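Side-chain contacts in HMG-CoA Lyase (Bacillus subtilis subsp. subtilis, PDB 1YDO), which belongs to the HMGL-like family and folds as a TIM barrel, with a cylinder of parallel strands wrapped by helices: residues Ala26-Asp29 against Lys30-Trp33; Ile255-Met258 against Leu259-Asp263. All blocks are in the same frame, centred on the assembly; numbering follows the deposited sequence.

How the interactions relate
Interaction 1 comes first along the chain, in the opening turns of helix 27-38, which follows strand 8-11 and precedes strand 44-49 of the TIM barrel. Interaction 2 lies far downstream, in the last turns of helix 252-261, after strand 229-232. Each contact is local, made within one helix, and closes no long loop. They neither nest nor cross; interaction 1 is complete before interaction 2 begins. Their centres are 29 Å apart and their nearest atoms about 12 Å apart, with no touch. Helix 270-284 receives side chains from both. Interaction 2 also packs on helix 215-225, strand 8-11 and the second subunit.

Interaction 1. Residues Ala26-Asp29 against Lys30-Trp33; sequences ATED and KITW
Lys30 N binds Ala26 O at 3.1 Å and closes the first turn of helix 27-38, one of the outer helices of the TIM barrel. Ala26 is the N-cap residue. From here the helical pattern runs on: Trp33 N reaches Asp29 O at 2.8 Å, while the bond from Ile31 N to Thr27 O is weak.

The tightly packed side holds Lys30 and Trp33, both buried. The Lys30 chain runs back toward the helix start, with CG 3.7 Å from Ala26 O. Its one bend, at chi4 (72°), turns NZ to the residue just before the helix and to the loop that follows strand 44-49. There NZ bonds the carbonyl oxygens of Ile25 and Ala58 and forms a salt bridge with Asp61. The Trp33 ring leads away from the first turn, and its NE1 bonds Ala276 O on helix 270-284.

The solvent side is looser. Glu28 and Ile31 lie alongside each other and point the same way, but meet just at OE1 and CD1, 4.0 Å apart. Thr32 is exposed like Glu28, yet its side chain still brushes Trp279 of helix 270-284. Glu28 O is gripped twice by Thr32. The backbone N lies in the carbonyl plane at 3.0 Å. The hydroxyl OG1, beside its own backbone N (chi1 -45°), donates to Glu28 O at 3.2 Å from above that plane, 54° out of it.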
loop_
_atom_site.group_PDB
_atom_site.type_symbol
_atom_site.label_atom_id
_atom_site.label_comp_id
_atom_site.label_asym_id
_atom_site.label_seq_id
_atom_site.Cartn_x
_atom_site.Cartn_y
_atom_site.Cartn_z
ATOM N N ALA A 26 1.245 -17.469 23.853
ATOM C CA ALA A 26 1.775 -17.833 25.152
ATOM C C ALA A 26 2.566 -16.670 25.717
ATOM O O ALA A 26 3.349 -16.036 25.010
ATOM C CB ALA A 26 2.657 -19.046 25.029
ATOM N N THR A 27 2.345 -16.403 26.998
ATOM C CA THR A 27 3.014 -15.328 27.695
ATOM C C THR A 27 4.513 -15.376 27.421
ATOM O O THR A 27 5.130 -14.341 27.181
ATOM C CB THR A 27 2.723 -15.418 29.209
ATOM O OG1 THR A 27 3.444 -14.401 29.914
ATOM C CG2 THR A 27 3.106 -16.798 29.737
ATOM N N GLU A 28 5.103 -16.566 27.421
ATOM C CA GLU A 28 6.539 -16.659 27.169
ATOM C C GLU A 28 6.892 -16.211 25.765
ATOM O O GLU A 28 7.750 -15.355 25.583
ATOM C CB GLU A 28 7.042 -18.092 27.409
ATOM C CG GLU A 28 6.917 -18.550 28.862
ATOM C CD GLU A 28 7.528 -17.544 29.837
ATOM O OE1 GLU A 28 8.748 -17.260 29.725
ATOM O OE2 GLU A 28 6.781 -17.042 30.710
ATOM N N ASP A 29 6.219 -16.790 24.778
ATOM C CA ASP A 29 6.454 -16.452 23.377
ATOM C C ASP A 29 6.445 -14.943 23.156
ATOM O O ASP A 29 7.238 -14.417 22.380
ATOM C CB ASP A 29 5.391 -17.094 22.483
ATOM C CG ASP A 29 5.557 -18.583 22.371
ATOM O OD1 ASP A 29 4.635 -19.249 21.845
ATOM O OD2 ASP A 29 6.621 -19.091 22.799
ATOM N N LYS A 30 5.530 -14.247 23.820
ATOM C CA LYS A 30 5.464 -12.804 23.666
ATOM C C LYS A 30 6.851 -12.259 23.981
ATOM O O LYS A 30 7.434 -11.517 23.189
ATOM C CB LYS A 30 4.449 -12.183 24.624
ATOM C CG LYS A 30 2.982 -12.387 24.255
ATOM C CD LYS A 30 2.123 -11.445 25.108
ATOM C CE LYS A 30 0.614 -11.559 24.855
ATOM N NZ LYS A 30 -0.002 -12.815 25.378
ATOM N N ILE A 31 7.385 -12.649 25.135
ATOM C CA ILE A 31 8.704 -12.210 25.560
ATOM C C ILE A 31 9.746 -12.546 24.507
ATOM O O ILE A 31 10.512 -11.682 24.075
ATOM C CB ILE A 31 9.102 -12.882 26.872
ATOM C CG1 ILE A 31 8.054 -12.562 27.933
ATOM C CG2 ILE A 31 10.481 -12.396 27.315
ATOM C CD1 ILE A 31 8.250 -13.312 29.213
ATOM N N THR A 32 9.770 -13.802 24.087
ATOM C CA THR A 32 10.735 -14.229 23.095
ATOM C C THR A 32 10.686 -13.360 21.839
ATOM O O THR A 32 11.728 -13.060 21.247
ATOM C CB THR A 32 10.484 -15.665 22.684
ATOM O OG1 THR A 32 10.257 -16.471 23.849
ATOM C CG2 THR A 32 11.679 -16.184 21.935
ATOM N N TRP A 33 9.478 -12.957 21.438
ATOM C CA TRP A 33 9.292 -12.130 20.239
ATOM C C TRP A 33 9.684 -10.681 20.445
ATOM O O TRP A 33 10.246 -10.047 19.545
ATOM C CB TRP A 33 7.840 -12.179 19.771
ATOM C CG TRP A 33 7.593 -11.421 18.525
ATOM C CD1 TRP A 33 8.256 -11.544 17.348
ATOM C CD2 TRP A 33 6.557 -10.465 18.308
ATOM N NE1 TRP A 33 7.694 -10.721 16.399
ATOM C CE2 TRP A 33 6.654 -10.044 16.968
ATOM C CE3 TRP A 33 5.558 -9.918 19.118
ATOM C CZ2 TRP A 33 5.782 -9.109 16.418
ATOM C CZ3 TRP A 33 4.685 -8.986 18.567
ATOM C CH2 TRP A 33 4.808 -8.590 17.233
#

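Interaction 2. Residues Ile255-Met258 against Leu259-Asp263; sequences IVYM and LEQMD
The Tyr257 ring carries Gln261 over one face. Gln261 CG sits 3.7 Å from the ring centroid and 22° off the normal, a CH-pi contact shifted toward the rim. The amide runs on over the CZ-CE2 rim in an offset stack, nearly parallel to the ring (planes 9° apart). Gln261 NE2 lies above Tyr257 CE2, 3.6 Å from it, and OE1 lies beyond the rim. With CG anti to the backbone N (chi1 169°), the tyrosine ring stands beside its own carbonyl carbon, on the side where the next turn brings up Gln261. The bend of Gln261 at chi2 then lays its amide along the rim. At this surface Ala182 of the second subunit packs on Tyr257, and Asn184 of the same subunit touches Gln261 and Met262.

In the backbone, Gln261 N bonds Tyr257 O at 3.0 Å, nearly in line with the carbonyl. Leu259 and Ile255 lie side by side, pointing the same way, with Leu259 CD1 3.7 Å from Ile255 CG2. The selenomethionines Met258 and Met262 meet more loosely, CG of the first being 4.3 Å from SE of the second.

The helix ends in a Schellman motif. Ile264 N returns to Leu259 O and Asp263 N to Glu260 O, and Asp263, with positive phi, is the C-prime residue. Glu260 turns its carboxylate to Lys265 just beyond, in a salt bridge.

These last turns of helix 252-261 are wedged among other parts of the barrel: Ile255, Met258 and Leu259 rest on helix 215-225, Val256 and Tyr257 meet helix 270-284, and Val256 and Leu259 both reach Ile9 on strand 8-11.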
loop_
_atom_site.group_PDB
_atom_site.type_symbol
_atom_site.label_atom_id
_atom_site.label_comp_id
_atom_site.label_asym_id
_atom_site.label_seq_id
_atom_site.Cartn_x
_atom_site.Cartn_y
_atom_site.Cartn_z
ATOM N N ILE A 255 7.023 -0.184 6.070
ATOM C CA ILE A 255 7.293 1.206 6.341
ATOM C C ILE A 255 8.790 1.436 6.341
ATOM O O ILE A 255 9.272 2.388 5.741
ATOM C CB ILE A 255 6.731 1.621 7.694
ATOM C CG1 ILE A 255 5.219 1.498 7.658
ATOM C CG2 ILE A 255 7.168 3.020 8.025
ATOM C CD1 ILE A 255 4.574 1.908 8.926
ATOM N N VAL A 256 9.519 0.561 7.016
ATOM C CA VAL A 256 10.965 0.680 7.101
ATOM C C VAL A 256 11.579 0.531 5.724
ATOM O O VAL A 256 12.508 1.255 5.376
ATOM C CB VAL A 256 11.571 -0.401 8.016
ATOM C CG1 VAL A 256 13.075 -0.328 7.969
ATOM C CG2 VAL A 256 11.080 -0.207 9.436
ATOM N N TYR A 257 11.063 -0.398 4.931
ATOM C CA TYR A 257 11.614 -0.612 3.610
ATOM C C TYR A 257 11.479 0.605 2.724
ATOM O O TYR A 257 12.468 1.155 2.245
ATOM C CB TYR A 257 10.942 -1.801 2.927
ATOM C CG TYR A 257 11.267 -1.924 1.443
ATOM C CD1 TYR A 257 10.482 -1.293 0.477
ATOM C CD2 TYR A 257 12.374 -2.644 1.016
ATOM C CE1 TYR A 257 10.801 -1.373 -0.888
ATOM C CE2 TYR A 257 12.703 -2.736 -0.342
ATOM C CZ TYR A 257 11.914 -2.096 -1.289
ATOM O OH TYR A 257 12.237 -2.175 -2.626
HETATM N N MSE A 258 10.248 1.025 2.500
HETATM C CA MSE A 258 10.033 2.158 1.637
HETATM C C MSE A 258 10.858 3.367 2.041
HETATM O O MSE A 258 11.406 4.071 1.192
HETATM C CB MSE A 258 8.567 2.535 1.610
HETATM C CG MSE A 258 8.307 3.661 0.657
HETATM SE SE MSE A 258 6.547 4.315 0.901
HETATM C CE MSE A 258 6.735 4.995 2.702
ATOM N N LEU A 259 10.943 3.609 3.339
ATOM C CA LEU A 259 11.707 4.740 3.826
ATOM C C LEU A 259 13.169 4.587 3.457
ATOM O O LEU A 259 13.820 5.557 3.099
ATOM C CB LEU A 259 11.550 4.872 5.341
ATOM C CG LEU A 259 10.180 5.372 5.811
ATOM C CD1 LEU A 259 10.047 5.171 7.309
ATOM C CD2 LEU A 259 10.020 6.836 5.436
ATOM N N GLU A 260 13.682 3.367 3.522
ATOM C CA GLU A 260 15.078 3.130 3.191
ATOM C C GLU A 260 15.369 3.427 1.743
ATOM O O GLU A 260 16.341 4.103 1.421
ATOM C CB GLU A 260 15.472 1.688 3.504
ATOM C CG GLU A 260 15.690 1.418 4.981
ATOM C CD GLU A 260 16.758 2.317 5.586
ATOM O OE1 GLU A 260 17.893 2.314 5.061
ATOM O OE2 GLU A 260 16.459 3.020 6.577
ATOM N N GLN A 261 14.530 2.916 0.860
ATOM C CA GLN A 261 14.725 3.156 -0.559
ATOM C C GLN A 261 14.701 4.650 -0.852
ATOM O O GLN A 261 15.311 5.106 -1.808
ATOM C CB GLN A 261 13.624 2.467 -1.351
ATOM C CG GLN A 261 13.488 1.007 -1.030
ATOM C CD GLN A 261 14.791 0.277 -1.201
ATOM O OE1 GLN A 261 15.348 0.231 -2.300
ATOM N NE2 GLN A 261 15.296 -0.302 -0.110
HETATM N N MSE A 262 13.993 5.407 -0.025
HETATM C CA MSE A 262 13.901 6.836 -0.227
HETATM C C MSE A 262 15.086 7.558 0.385
HETATM O O MSE A 262 15.116 8.788 0.414
HETATM C CB MSE A 262 12.610 7.387 0.378
HETATM C CG MSE A 262 11.336 7.005 -0.358
HETATM SE SE MSE A 262 9.723 7.690 0.527
HETATM C CE MSE A 262 9.942 9.558 0.073
ATOM N N ASP A 263 16.052 6.788 0.879
ATOM C CA ASP A 263 17.260 7.330 1.518
ATOM C C ASP A 263 16.965 8.088 2.813
ATOM O O ASP A 263 17.558 9.131 3.088
ATOM C CB ASP A 263 18.035 8.233 0.550
ATOM C CG ASP A 263 18.731 7.454 -0.545
ATOM O OD1 ASP A 263 19.628 6.632 -0.210
ATOM O OD2 ASP A 263 18.388 7.667 -1.743
#